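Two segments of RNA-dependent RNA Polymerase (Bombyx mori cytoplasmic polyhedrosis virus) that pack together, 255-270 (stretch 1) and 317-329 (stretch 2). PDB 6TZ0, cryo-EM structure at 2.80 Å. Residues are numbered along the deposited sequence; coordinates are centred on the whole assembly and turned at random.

Stretch 1, residues 255-270: SWYQEALHNVGRATVP
Stretch 2 (317-329) RALRLSKTQNDVA

How does the helix that enters stretch 2, Leu-321 being the first residue to leave helical phi/psi, meet stretch 1? Ala-318 and Leu-319 lie against helix 257-264, with Ala-260 and Leu-319 CA atoms 4.9 Å apart. The methyl of Ala-318 meets the Trp-256 ring (chi1 p, chi2 -90°), CZ3 to CB 3.8 Å. Leu-319 (chi1 -98°, chi2 m) points sideways but its end turns inward: CD2 lies 3.7 Å from Trp-256 CE3, and CD1 lies 3.7 Å from both Ala-260 N and Glu-259 CG.

What shapes the turn between the helices? Ser-322 (phi/psi -97/135, chi1 p) points toward stretch 1, its OG 3.8 Å from Val-264 CG2 and donating a weak hydrogen bond to Ala-318 O (3.3 Å). The CA-to-CB bond of Lys-323 points away from stretch 1, while its backbone O lies 3.4 Å from Val-264 CG1. Thr-324 caps the next helix, its OG1 accepting from Asp-327 N at 3.2 Å; Asp-327 OD2 accepts from Lys-323 N (2.9 Å) and Thr-324 N (3.1 Å).

How does helix 325-329 dock? It runs nearly antiparallel to helix 257-264 (162°, axes 9.6 Å apart). Gly-265, with positive phi (94/-55), ends the helical run and strand 266-270 follows, Ala-267 and Gln-325 CA atoms 6.1 Å apart. Gln-325, extended (chi1 t, chi2 t), brings OE1 3.3 Å from Val-269 CG1 and CG 3.8 Å from Leu-261 CD1. Val-328 (chi1 t) is a knob among Tyr-257, Ala-260, Leu-261 and Val-264: CG1 reaches Ala-260 CB at 4.0 Å, CG2 reaches Val-264 CG2 at 3.7 Å.

What holds it all? Packing, without cross-stretch hydrogen bonds, buries 686 Å², both sides summed.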

# COMPACT_ATOMS: atom_id res chain seq x y z
N SER A 255 -16.36 -4.81 -23.98
CA SER A 255 -15.66 -5.96 -24.54
C SER A 255 -16.10 -6.33 -25.96
O SER A 255 -15.65 -7.36 -26.49
CB SER A 255 -15.82 -7.17 -23.62
OG SER A 255 -17.18 -7.57 -23.55
N TRP A 256 -16.96 -5.53 -26.59
CA TRP A 256 -17.41 -5.77 -27.96
C TRP A 256 -16.36 -5.43 -29.01
O TRP A 256 -16.54 -5.80 -30.18
CB TRP A 256 -18.68 -4.94 -28.22
CG TRP A 256 -18.45 -3.48 -27.96
CD1 TRP A 256 -18.62 -2.83 -26.79
CD2 TRP A 256 -17.97 -2.51 -28.90
NE1 TRP A 256 -18.29 -1.51 -26.93
CE2 TRP A 256 -17.88 -1.29 -28.21
CE3 TRP A 256 -17.60 -2.55 -30.24
CZ2 TRP A 256 -17.44 -0.13 -28.83
CZ3 TRP A 256 -17.17 -1.40 -30.85
CH2 TRP A 256 -17.09 -0.20 -30.14
N TYR A 257 -15.30 -4.70 -28.63
CA TYR A 257 -14.40 -4.13 -29.63
C TYR A 257 -13.58 -5.19 -30.32
O TYR A 257 -13.15 -4.98 -31.46
CB TYR A 257 -13.48 -3.08 -28.99
CG TYR A 257 -12.36 -3.63 -28.14
CD1 TYR A 257 -12.57 -4.01 -26.83
CD2 TYR A 257 -11.06 -3.71 -28.64
CE1 TYR A 257 -11.55 -4.49 -26.05
CE2 TYR A 257 -10.03 -4.19 -27.87
CZ TYR A 257 -10.28 -4.58 -26.57
OH TYR A 257 -9.26 -5.06 -25.79
N GLN A 258 -13.37 -6.33 -29.67
CA GLN A 258 -12.66 -7.43 -30.29
C GLN A 258 -13.48 -8.04 -31.43
O GLN A 258 -12.93 -8.33 -32.50
CB GLN A 258 -12.33 -8.47 -29.22
CG GLN A 258 -11.37 -9.54 -29.63
CD GLN A 258 -11.00 -10.40 -28.46
OE1 GLN A 258 -11.54 -10.25 -27.37
NE2 GLN A 258 -10.04 -11.28 -28.65
N GLU A 259 -14.79 -8.17 -31.24
CA GLU A 259 -15.66 -8.63 -32.32
C GLU A 259 -15.78 -7.59 -33.43
O GLU A 259 -15.83 -7.96 -34.61
CB GLU A 259 -17.04 -8.96 -31.76
CG GLU A 259 -18.00 -9.53 -32.78
CD GLU A 259 -19.34 -9.85 -32.18
OE1 GLU A 259 -19.51 -9.64 -30.96
OE2 GLU A 259 -20.23 -10.29 -32.93
N ALA A 260 -15.81 -6.31 -33.07
CA ALA A 260 -15.84 -5.26 -34.08
C ALA A 260 -14.58 -5.26 -34.94
O ALA A 260 -14.66 -5.18 -36.17
CB ALA A 260 -16.03 -3.90 -33.42
N LEU A 261 -13.42 -5.40 -34.30
CA LEU A 261 -12.16 -5.42 -35.02
C LEU A 261 -11.98 -6.71 -35.80
O LEU A 261 -11.29 -6.72 -36.82
CB LEU A 261 -11.02 -5.22 -34.02
CG LEU A 261 -9.63 -4.85 -34.52
CD1 LEU A 261 -9.64 -3.45 -35.12
CD2 LEU A 261 -8.69 -4.91 -33.36
N HIS A 262 -12.60 -7.81 -35.35
CA HIS A 262 -12.70 -9.01 -36.16
C HIS A 262 -13.48 -8.76 -37.44
O HIS A 262 -13.04 -9.14 -38.53
CB HIS A 262 -13.36 -10.13 -35.35
CG HIS A 262 -13.74 -11.32 -36.17
ND1 HIS A 262 -12.82 -12.22 -36.66
CD2 HIS A 262 -14.95 -11.76 -36.59
CE1 HIS A 262 -13.44 -13.16 -37.34
NE2 HIS A 262 -14.73 -12.91 -37.31
N ASN A 263 -14.65 -8.13 -37.33
CA ASN A 263 -15.46 -7.89 -38.52
C ASN A 263 -14.91 -6.79 -39.42
O ASN A 263 -15.39 -6.66 -40.55
CB ASN A 263 -16.90 -7.55 -38.13
CG ASN A 263 -17.70 -8.77 -37.73
OD1 ASN A 263 -17.58 -9.82 -38.35
ND2 ASN A 263 -18.52 -8.62 -36.71
N VAL A 264 -13.93 -6.00 -38.96
CA VAL A 264 -13.25 -5.07 -39.86
C VAL A 264 -12.51 -5.82 -40.97
O VAL A 264 -12.62 -5.49 -42.15
CB VAL A 264 -12.31 -4.14 -39.07
CG1 VAL A 264 -11.37 -3.39 -40.00
CG2 VAL A 264 -13.12 -3.14 -38.31
N GLY A 265 -11.76 -6.86 -40.60
CA GLY A 265 -11.11 -7.72 -41.58
C GLY A 265 -9.69 -7.36 -41.94
O GLY A 265 -8.81 -8.22 -41.82
N ARG A 266 -9.43 -6.14 -42.38
CA ARG A 266 -8.09 -5.73 -42.78
C ARG A 266 -7.74 -4.44 -42.08
O ARG A 266 -8.60 -3.56 -41.92
CB ARG A 266 -7.98 -5.54 -44.29
CG ARG A 266 -8.16 -6.79 -45.12
CD ARG A 266 -6.96 -7.70 -44.97
NE ARG A 266 -7.04 -8.87 -45.85
CZ ARG A 266 -7.59 -10.03 -45.51
NH1 ARG A 266 -8.12 -10.19 -44.31
NH2 ARG A 266 -7.62 -11.03 -46.38
N ALA A 267 -6.49 -4.31 -41.67
CA ALA A 267 -6.01 -3.05 -41.12
C ALA A 267 -4.59 -2.82 -41.60
O ALA A 267 -3.78 -3.75 -41.61
CB ALA A 267 -6.07 -3.03 -39.60
N THR A 268 -4.31 -1.59 -42.00
CA THR A 268 -2.95 -1.17 -42.33
C THR A 268 -2.37 -0.43 -41.12
O THR A 268 -2.77 0.69 -40.81
CB THR A 268 -2.94 -0.36 -43.63
OG1 THR A 268 -1.66 0.25 -43.84
CG2 THR A 268 -4.09 0.64 -43.73
N VAL A 269 -1.46 -1.09 -40.43
CA VAL A 269 -1.02 -0.71 -39.09
C VAL A 269 0.46 -0.37 -39.18
O VAL A 269 1.14 -0.82 -40.12
CB VAL A 269 -1.30 -1.83 -38.06
CG1 VAL A 269 -2.75 -2.19 -38.08
CG2 VAL A 269 -0.46 -3.05 -38.36
N PRO A 270 1.00 0.41 -38.25
CA PRO A 270 2.45 0.65 -38.24
C PRO A 270 3.21 -0.55 -37.67
O PRO A 270 2.64 -1.44 -37.04
CB PRO A 270 2.61 1.88 -37.35
CG PRO A 270 1.43 1.87 -36.48
CD PRO A 270 0.31 1.32 -37.32
N ARG A 317 -24.63 -0.76 -33.86
CA ARG A 317 -24.24 0.24 -34.86
C ARG A 317 -22.73 0.32 -35.01
O ARG A 317 -22.21 0.43 -36.13
CB ARG A 317 -24.81 1.59 -34.45
CG ARG A 317 -24.56 2.71 -35.41
CD ARG A 317 -25.21 3.98 -34.91
NE ARG A 317 -24.96 5.09 -35.81
CZ ARG A 317 -25.72 5.37 -36.87
NH1 ARG A 317 -25.42 6.39 -37.65
NH2 ARG A 317 -26.77 4.61 -37.15
N ALA A 318 -22.00 0.29 -33.89
CA ALA A 318 -20.54 0.31 -33.95
C ALA A 318 -19.97 -0.98 -34.51
O ALA A 318 -18.92 -0.97 -35.16
CB ALA A 318 -19.97 0.57 -32.55
N LEU A 319 -20.64 -2.11 -34.25
CA LEU A 319 -20.25 -3.39 -34.85
C LEU A 319 -20.41 -3.36 -36.37
O LEU A 319 -19.60 -3.96 -37.09
CB LEU A 319 -21.09 -4.52 -34.26
CG LEU A 319 -20.58 -5.41 -33.12
CD1 LEU A 319 -19.45 -6.24 -33.65
CD2 LEU A 319 -20.13 -4.63 -31.92
N ARG A 320 -21.44 -2.68 -36.87
CA ARG A 320 -21.70 -2.75 -38.30
C ARG A 320 -20.94 -1.68 -39.08
O ARG A 320 -20.33 -1.98 -40.11
CB ARG A 320 -23.20 -2.64 -38.56
CG ARG A 320 -23.97 -3.82 -38.02
CD ARG A 320 -23.61 -5.07 -38.78
NE ARG A 320 -24.41 -6.22 -38.36
CZ ARG A 320 -24.26 -7.44 -38.86
NH1 ARG A 320 -25.03 -8.43 -38.43
NH2 ARG A 320 -23.35 -7.67 -39.79
N LEU A 321 -20.96 -0.43 -38.62
CA LEU A 321 -20.55 0.70 -39.44
C LEU A 321 -19.06 1.03 -39.31
O LEU A 321 -18.64 2.12 -39.72
CB LEU A 321 -21.37 1.94 -39.09
CG LEU A 321 -22.86 1.90 -39.43
CD1 LEU A 321 -23.52 3.17 -38.96
CD2 LEU A 321 -23.05 1.72 -40.92
N SER A 322 -18.26 0.12 -38.78
CA SER A 322 -16.82 0.33 -38.66
C SER A 322 -16.11 -0.34 -39.83
O SER A 322 -16.43 -1.47 -40.19
CB SER A 322 -16.30 -0.20 -37.33
OG SER A 322 -16.48 -1.60 -37.25
N LYS A 323 -15.16 0.38 -40.43
CA LYS A 323 -14.43 -0.11 -41.59
C LYS A 323 -12.92 -0.08 -41.42
O LYS A 323 -12.23 -0.86 -42.07
CB LYS A 323 -14.79 0.70 -42.84
CG LYS A 323 -16.12 0.33 -43.47
CD LYS A 323 -17.25 1.18 -42.94
CE LYS A 323 -18.54 0.87 -43.67
NZ LYS A 323 -18.98 -0.53 -43.41
N THR A 324 -12.39 0.81 -40.59
CA THR A 324 -10.97 0.87 -40.30
C THR A 324 -10.75 0.50 -38.84
O THR A 324 -11.69 0.24 -38.09
CB THR A 324 -10.42 2.27 -40.60
OG1 THR A 324 -11.07 3.23 -39.77
CG2 THR A 324 -10.66 2.62 -42.05
N GLN A 325 -9.48 0.45 -38.44
CA GLN A 325 -9.16 0.28 -37.03
C GLN A 325 -9.47 1.54 -36.25
O GLN A 325 -9.84 1.47 -35.07
CB GLN A 325 -7.69 -0.11 -36.88
CG GLN A 325 -7.26 -0.46 -35.47
CD GLN A 325 -5.78 -0.71 -35.39
OE1 GLN A 325 -5.08 -0.62 -36.38
NE2 GLN A 325 -5.29 -0.99 -34.20
N ASN A 326 -9.36 2.71 -36.90
CA ASN A 326 -9.65 3.96 -36.23
C ASN A 326 -11.13 4.11 -35.93
O ASN A 326 -11.50 4.79 -34.97
CB ASN A 326 -9.16 5.14 -37.06
CG ASN A 326 -7.67 5.11 -37.27
OD1 ASN A 326 -6.93 4.58 -36.45
ND2 ASN A 326 -7.21 5.73 -38.35
N ASP A 327 -11.98 3.46 -36.73
CA ASP A 327 -13.41 3.47 -36.46
C ASP A 327 -13.72 2.75 -35.16
O ASP A 327 -14.49 3.25 -34.32
CB ASP A 327 -14.17 2.83 -37.62
CG ASP A 327 -14.11 3.66 -38.87
OD1 ASP A 327 -13.86 4.88 -38.75
OD2 ASP A 327 -14.36 3.12 -39.96
N VAL A 328 -13.11 1.58 -34.96
CA VAL A 328 -13.30 0.81 -33.75
C VAL A 328 -12.70 1.55 -32.56
O VAL A 328 -13.28 1.54 -31.47
CB VAL A 328 -12.68 -0.59 -33.92
CG1 VAL A 328 -12.94 -1.45 -32.70
CG2 VAL A 328 -13.23 -1.23 -35.16
N ALA A 329 -11.59 2.26 -32.77
CA ALA A 329 -10.99 3.05 -31.70
C ALA A 329 -11.89 4.20 -31.26
O ALA A 329 -12.04 4.46 -30.06
CB ALA A 329 -9.63 3.59 -32.15